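Local coordinates for cell division control protein Cdc48 (Mycobacterium smegmatis, PDB 5E7P), which is an AAA-family protein that binds ADP and probably binds and hydrolyses ATP, at residues Leu389-Ala394 against Gly424-Asp429; Ser399-Leu404 against Ala428-Val433. All blocks are in the same frame, centred on the assembly; numbering follows the deposited sequence.

Contact 1: Leu389-Ala394 against Gly424-Asp429; sequences LSLPDA and GFVVAD. With ADP (adenosine-5'-diphosphate), chain C.
Leu391 and Val426 meet through one methyl each, Leu391 CD2 lying 3.6 Å from Val426 CG1, with the two branched side chains crossing obliquely. Pro392 lays its ring against the backbone of the other segment: CG is 3.4 Å from Phe425 O, and CD is nearly as close. The ring closes on the backbone N, leaving no N-H there and presenting carbon to this oxygen. A water donates to both Pro392 O and Phe425 O, tying together two buried backbone acceptors without any direct hydrogen bond between the segments. Gly424, with its positive phi of 80°, makes the turn into Phe425, a conformation that glycine adopts readily. Val426 is the N-cap residue of helix 427-448; three residues on, Asp429 OD2 accepts its N-H (3.1 Å), on the anti side and 35° out of the carboxylate plane, the half of a capping box that needs no polar N-cap side chain. Val427 CG2 stands over ADP N7 (3.7 Å), while CG1 lies just outside the ring edge at C8. The arrangement belongs to the nucleotide site of an AAA module, where the chain leaving the last strand of the P-loop sheet packs against a helix start lining the adenosine pocket.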
loop_
_atom_site.group_PDB
_atom_site.type_symbol
_atom_site.label_atom_id
_atom_site.label_comp_id
_atom_site.label_asym_id
_atom_site.label_seq_id
_atom_site.Cartn_x
_atom_site.Cartn_y
_atom_site.Cartn_z
ATOM N N LEU A 389 5.596 0.236 11.110
ATOM C CA LEU A 389 6.780 0.220 10.253
ATOM C C LEU A 389 6.662 1.242 9.126
ATOM O O LEU A 389 5.569 1.718 8.814
ATOM C CB LEU A 389 7.019 -1.181 9.682
ATOM C CG LEU A 389 7.980 -2.079 10.468
ATOM C CD1 LEU A 389 7.628 -2.099 11.943
ATOM C CD2 LEU A 389 7.991 -3.491 9.903
ATOM N N SER A 390 7.795 1.568 8.514
ATOM C CA SER A 390 7.841 2.602 7.488
ATOM C C SER A 390 8.406 2.094 6.162
ATOM O O SER A 390 9.169 1.130 6.133
ATOM C CB SER A 390 8.675 3.780 7.986
ATOM O OG SER A 390 8.909 4.706 6.943
ATOM N N LEU A 391 8.019 2.748 5.068
ATOM C CA LEU A 391 8.602 2.490 3.754
ATOM C C LEU A 391 10.087 2.814 3.780
ATOM O O LEU A 391 10.509 3.751 4.458
ATOM C CB LEU A 391 7.939 3.354 2.674
ATOM C CG LEU A 391 6.481 3.136 2.258
ATOM C CD1 LEU A 391 6.017 4.298 1.396
ATOM C CD2 LEU A 391 6.310 1.827 1.514
ATOM N N PRO A 392 10.888 2.039 3.034
ATOM C CA PRO A 392 12.319 2.326 2.920
ATOM C C PRO A 392 12.574 3.555 2.051
ATOM O O PRO A 392 11.998 3.663 0.967
ATOM C CB PRO A 392 12.865 1.074 2.224
ATOM C CG PRO A 392 11.704 0.531 1.455
ATOM C CD PRO A 392 10.499 0.822 2.298
ATOM N N ASP A 393 13.421 4.471 2.515
ATOM C CA ASP A 393 13.868 5.560 1.652
ATOM C C ASP A 393 14.900 5.034 0.659
ATOM O O ASP A 393 15.229 3.846 0.681
ATOM C CB ASP A 393 14.415 6.747 2.456
ATOM C CG ASP A 393 15.586 6.375 3.356
ATOM O OD1 ASP A 393 16.193 5.296 3.180
ATOM O OD2 ASP A 393 15.908 7.189 4.248
ATOM N N ALA A 394 15.407 5.911 -0.203
ATOM C CA ALA A 394 16.363 5.510 -1.233
ATOM C C ALA A 394 17.577 4.780 -0.648
ATOM O O ALA A 394 18.038 3.783 -1.203
ATOM C CB ALA A 394 16.804 6.719 -2.049
ATOM N N GLY A 424 8.266 4.418 -3.248
ATOM C CA GLY A 424 7.009 3.731 -3.023
ATOM C C GLY A 424 7.149 2.220 -3.045
ATOM O O GLY A 424 6.171 1.496 -2.852
ATOM N N PHE A 425 8.367 1.742 -3.282
ATOM C CA PHE A 425 8.642 0.307 -3.294
ATOM C C PHE A 425 8.881 -0.244 -1.890
ATOM O O PHE A 425 9.301 0.482 -0.993
ATOM C CB PHE A 425 9.859 0.000 -4.166
ATOM C CG PHE A 425 9.533 -0.220 -5.609
ATOM C CD1 PHE A 425 8.923 0.773 -6.358
ATOM C CD2 PHE A 425 9.863 -1.412 -6.228
ATOM C CE1 PHE A 425 8.631 0.570 -7.694
ATOM C CE2 PHE A 425 9.575 -1.621 -7.562
ATOM C CZ PHE A 425 8.957 -0.628 -8.298
ATOM N N VAL A 426 8.606 -1.532 -1.714
ATOM C CA VAL A 426 8.937 -2.232 -0.478
ATOM C C VAL A 426 9.854 -3.401 -0.811
ATOM O O VAL A 426 10.118 -3.668 -1.984
ATOM C CB VAL A 426 7.682 -2.749 0.245
ATOM C CG1 VAL A 426 6.780 -1.590 0.621
ATOM C CG2 VAL A 426 6.939 -3.751 -0.626
ATOM N N VAL A 427 10.339 -4.090 0.215
ATOM C CA VAL A 427 11.270 -5.195 0.011
ATOM C C VAL A 427 10.655 -6.306 -0.847
ATOM O O VAL A 427 11.345 -6.937 -1.656
ATOM C CB VAL A 427 11.807 -5.759 1.356
ATOM C CG1 VAL A 427 10.665 -6.235 2.252
ATOM C CG2 VAL A 427 12.813 -6.877 1.110
ATOM N N ALA A 428 9.352 -6.522 -0.682
ATOM C CA ALA A 428 8.634 -7.526 -1.461
ATOM C C ALA A 428 8.735 -7.211 -2.947
ATOM O O ALA A 428 9.000 -8.093 -3.765
ATOM C CB ALA A 428 7.178 -7.594 -1.027
ATOM N N ASP A 429 8.532 -5.941 -3.286
ATOM C CA ASP A 429 8.621 -5.485 -4.667
ATOM C C ASP A 429 10.049 -5.602 -5.179
ATOM O O ASP A 429 10.280 -6.080 -6.289
ATOM C CB ASP A 429 8.152 -4.035 -4.781
ATOM C CG ASP A 429 6.755 -3.828 -4.234
ATOM O OD1 ASP A 429 5.913 -4.740 -4.389
ATOM O OD2 ASP A 429 6.498 -2.751 -3.652
HETATM P PB ADP C . 4.708 -8.007 5.492
HETATM O O1B ADP C . 3.535 -7.963 4.550
HETATM O O2B ADP C . 4.608 -9.073 6.549
HETATM O O3B ADP C . 5.149 -6.667 6.016
HETATM P PA ADP C . 6.796 -9.800 4.853
HETATM O O1A ADP C . 5.975 -11.019 4.516
HETATM O O2A ADP C . 7.394 -9.672 6.230
HETATM O O3A ADP C . 5.887 -8.512 4.518
HETATM O "O5'" ADP C . 7.945 -9.687 3.744
HETATM C "C5'" ADP C . 7.580 -9.266 2.436
HETATM C "C4'" ADP C . 8.228 -10.241 1.466
HETATM O "O4'" ADP C . 9.585 -9.859 1.262
HETATM C "C3'" ADP C . 8.220 -11.649 2.041
HETATM O "O3'" ADP C . 7.650 -12.560 1.093
HETATM C "C2'" ADP C . 9.672 -12.000 2.290
HETATM O "O2'" ADP C . 9.958 -13.300 1.764
HETATM C "C1'" ADP C . 10.470 -10.941 1.552
HETATM N N9 ADP C . 11.586 -10.420 2.376
HETATM C C8 ADP C . 11.474 -9.579 3.422
HETATM N N7 ADP C . 12.695 -9.294 3.944
HETATM C C5 ADP C . 13.613 -9.958 3.216
HETATM C C6 ADP C . 15.088 -10.106 3.219
HETATM N N6 ADP C . 15.852 -9.465 4.134
HETATM N N1 ADP C . 15.650 -10.904 2.282
HETATM C C2 ADP C . 14.907 -11.551 1.366
HETATM N N3 ADP C . 13.566 -11.459 1.304
HETATM C C4 ADP C . 12.875 -10.697 2.185
HETATM O O HOH W 1 9.833 2.973 -0.543
#

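Contact 2: Ser399-Leu404 against Ala428-Val433; sequences SLLEML and ADLAAV. With ADP (adenosine-5'-diphosphate), chain C.
This is an apolar helix-helix contact beside the adenine of ADP, joining the C-terminal end of helix 394-404 to the first turns of helix 427-448. The axes of the two short segments approach to 10.0 Å and their N-to-C directions differ by 47°, a separation bridged by leucines with no hydrogen bond across. Leu430 is the central residue. It points at the other helix and sends its two methyls to different partners: Leu430 CD1 meets Leu400 CD1 at 3.8 Å, whereas Leu430 CD2 meets Leu401 CD2 at 3.9 Å. It crosses each of these side chains at about a right angle, and the forked end of leucine is well suited to serving two neighbours at once.

Leu404, one turn beyond Leu400, completes the contact from the end of its helix. Chi1 (-71°) sets CG anti to the carbonyl carbon, and chi2 (163°) then lays CD1 on the facing backbone, 3.6 Å from Ala431 N and touching Leu430 CB. The other branch is shared between protein and nucleotide: Leu404 CD2 is 4.0 Å from Ala431 CB and lies above the plane at the rim of the base, 3.4 Å from ADP C2. The small side chain of Ala431 lets this leucine come close. In Met403, CG anti to the backbone N and an extended chi2 carry SD to the adenine N6; the bend at chi3 turns only the terminal CE.

Around this pair, helix 415-420 packs on Leu401 through Leu415 and Ile418, and Val434 of helix 427-448 touches the same leucine. Loop residues Phe425 and Ile466 pack on Val433 of helix 427-448, while helix 394-404 follows strand 385-388 at the edge of its sheet.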
loop_
_atom_site.group_PDB
_atom_site.type_symbol
_atom_site.label_atom_id
_atom_site.label_comp_id
_atom_site.label_asym_id
_atom_site.label_seq_id
_atom_site.Cartn_x
_atom_site.Cartn_y
_atom_site.Cartn_z
ATOM N N SER A 399 20.180 -0.657 0.579
ATOM C CA SER A 399 20.567 -1.655 1.574
ATOM C C SER A 399 19.834 -2.973 1.341
ATOM O O SER A 399 20.414 -4.052 1.462
ATOM C CB SER A 399 20.283 -1.149 2.991
ATOM O OG SER A 399 21.165 -0.102 3.357
ATOM N N LEU A 400 18.553 -2.877 1.003
ATOM C CA LEU A 400 17.742 -4.058 0.752
ATOM C C LEU A 400 18.194 -4.800 -0.505
ATOM O O LEU A 400 18.280 -6.029 -0.509
ATOM C CB LEU A 400 16.264 -3.676 0.651
ATOM C CG LEU A 400 15.628 -3.194 1.957
ATOM C CD1 LEU A 400 14.224 -2.666 1.715
ATOM C CD2 LEU A 400 15.611 -4.314 2.989
ATOM N N LEU A 401 18.481 -4.050 -1.566
ATOM C CA LEU A 401 18.901 -4.640 -2.834
ATOM C C LEU A 401 20.205 -5.412 -2.683
ATOM O O LEU A 401 20.326 -6.538 -3.163
ATOM C CB LEU A 401 19.033 -3.567 -3.917
ATOM C CG LEU A 401 17.715 -2.993 -4.439
ATOM C CD1 LEU A 401 17.959 -1.759 -5.300
ATOM C CD2 LEU A 401 16.949 -4.050 -5.222
ATOM N N GLU A 402 21.176 -4.804 -2.009
ATOM C CA GLU A 402 22.446 -5.468 -1.734
ATOM C C GLU A 402 22.236 -6.745 -0.925
ATOM O O GLU A 402 22.871 -7.766 -1.184
ATOM C CB GLU A 402 23.407 -4.517 -1.015
ATOM C CG GLU A 402 24.012 -3.468 -1.932
ATOM C CD GLU A 402 24.641 -2.312 -1.183
ATOM O OE1 GLU A 402 24.772 -2.403 0.056
ATOM O OE2 GLU A 402 24.998 -1.310 -1.839
ATOM N N MET A 403 21.330 -6.683 0.043
ATOM C CA MET A 403 20.966 -7.852 0.834
ATOM C C MET A 403 20.323 -8.941 -0.031
ATOM O O MET A 403 20.631 -10.128 0.110
ATOM C CB MET A 403 20.011 -7.442 1.953
ATOM C CG MET A 403 19.629 -8.571 2.888
ATOM S SD MET A 403 18.512 -8.027 4.195
ATOM C CE MET A 403 19.408 -6.627 4.865
ATOM N N LEU A 404 19.432 -8.526 -0.930
ATOM C CA LEU A 404 18.737 -9.453 -1.820
ATOM C C LEU A 404 19.673 -10.082 -2.851
ATOM O O LEU A 404 19.345 -11.102 -3.458
ATOM C CB LEU A 404 17.583 -8.743 -2.539
ATOM C CG LEU A 404 16.362 -8.380 -1.694
ATOM C CD1 LEU A 404 15.504 -7.343 -2.395
ATOM C CD2 LEU A 404 15.550 -9.625 -1.386
ATOM N N ALA A 428 9.352 -6.522 -0.682
ATOM C CA ALA A 428 8.634 -7.526 -1.461
ATOM C C ALA A 428 8.735 -7.211 -2.947
ATOM O O ALA A 428 9.000 -8.093 -3.765
ATOM C CB ALA A 428 7.178 -7.594 -1.027
ATOM N N ASP A 429 8.532 -5.941 -3.286
ATOM C CA ASP A 429 8.621 -5.485 -4.667
ATOM C C ASP A 429 10.049 -5.602 -5.179
ATOM O O ASP A 429 10.280 -6.080 -6.289
ATOM C CB ASP A 429 8.152 -4.035 -4.781
ATOM C CG ASP A 429 6.755 -3.828 -4.234
ATOM O OD1 ASP A 429 5.913 -4.740 -4.389
ATOM O OD2 ASP A 429 6.498 -2.751 -3.652
ATOM N N LEU A 430 11.000 -5.160 -4.359
ATOM C CA LEU A 430 12.415 -5.205 -4.709
ATOM C C LEU A 430 12.873 -6.641 -4.937
ATOM O O LEU A 430 13.675 -6.913 -5.834
ATOM C CB LEU A 430 13.256 -4.546 -3.613
ATOM C CG LEU A 430 13.011 -3.052 -3.388
ATOM C CD1 LEU A 430 13.647 -2.584 -2.090
ATOM C CD2 LEU A 430 13.541 -2.242 -4.567
ATOM N N ALA A 431 12.353 -7.557 -4.126
ATOM C CA ALA A 431 12.631 -8.976 -4.299
ATOM C C ALA A 431 12.099 -9.448 -5.649
ATOM O O ALA A 431 12.782 -10.169 -6.377
ATOM C CB ALA A 431 12.016 -9.785 -3.170
ATOM N N ALA A 432 10.882 -9.026 -5.980
ATOM C CA ALA A 432 10.277 -9.355 -7.268
ATOM C C ALA A 432 11.066 -8.729 -8.415
ATOM O O ALA A 432 11.210 -9.325 -9.481
ATOM C CB ALA A 432 8.831 -8.898 -7.307
ATOM N N VAL A 433 11.575 -7.522 -8.187
ATOM C CA VAL A 433 12.431 -6.855 -9.162
ATOM C C VAL A 433 13.666 -7.700 -9.451
ATOM O O VAL A 433 14.049 -7.883 -10.607
ATOM C CB VAL A 433 12.859 -5.452 -8.672
ATOM C CG1 VAL A 433 14.018 -4.919 -9.499
ATOM C CG2 VAL A 433 11.677 -4.488 -8.717
HETATM P PB ADP C . 4.708 -8.007 5.492
HETATM O O1B ADP C . 3.535 -7.963 4.550
HETATM O O2B ADP C . 4.608 -9.073 6.549
HETATM O O3B ADP C . 5.149 -6.667 6.016
HETATM P PA ADP C . 6.796 -9.800 4.853
HETATM O O1A ADP C . 5.975 -11.019 4.516
HETATM O O2A ADP C . 7.394 -9.672 6.230
HETATM O O3A ADP C . 5.887 -8.512 4.518
HETATM O "O5'" ADP C . 7.945 -9.687 3.744
HETATM C "C5'" ADP C . 7.580 -9.266 2.436
HETATM C "C4'" ADP C . 8.228 -10.241 1.466
HETATM O "O4'" ADP C . 9.585 -9.859 1.262
HETATM C "C3'" ADP C . 8.220 -11.649 2.041
HETATM O "O3'" ADP C . 7.650 -12.560 1.093
HETATM C "C2'" ADP C . 9.672 -12.000 2.290
HETATM O "O2'" ADP C . 9.958 -13.300 1.764
HETATM C "C1'" ADP C . 10.470 -10.941 1.552
HETATM N N9 ADP C . 11.586 -10.420 2.376
HETATM C C8 ADP C . 11.474 -9.579 3.422
HETATM N N7 ADP C . 12.695 -9.294 3.944
HETATM C C5 ADP C . 13.613 -9.958 3.216
HETATM C C6 ADP C . 15.088 -10.106 3.219
HETATM N N6 ADP C . 15.852 -9.465 4.134
HETATM N N1 ADP C . 15.650 -10.904 2.282
HETATM C C2 ADP C . 14.907 -11.551 1.366
HETATM N N3 ADP C . 13.566 -11.459 1.304
HETATM C C4 ADP C . 12.875 -10.697 2.185
#

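In the fold
Contacts 1 and 2 have centres about 9 Å apart and share Ala428 and Asp429, at the start of helix 427-448. Side chains run continuously between them: Val427 CB lies 3.9 Å from Leu400 CD1, Pro392 CB is 4.0 Å from the same methyl, and Phe425 CE2 touches Val433 CG2 at 3.7 Å. Both line the ADP pocket. Val427 from contact 1 and Leu404 from contact 2 lie on the same side of the adenine, while Ala428 borders the ribose, its CA 3.7 Å from ADP O4'. On the phosphate side, backbone nitrogens of Gly273 and Gly275 to Thr278 bind the nucleotide, and the side chain of Val426 comes within about 4 Å of Gly273 and of the side chain of Val274.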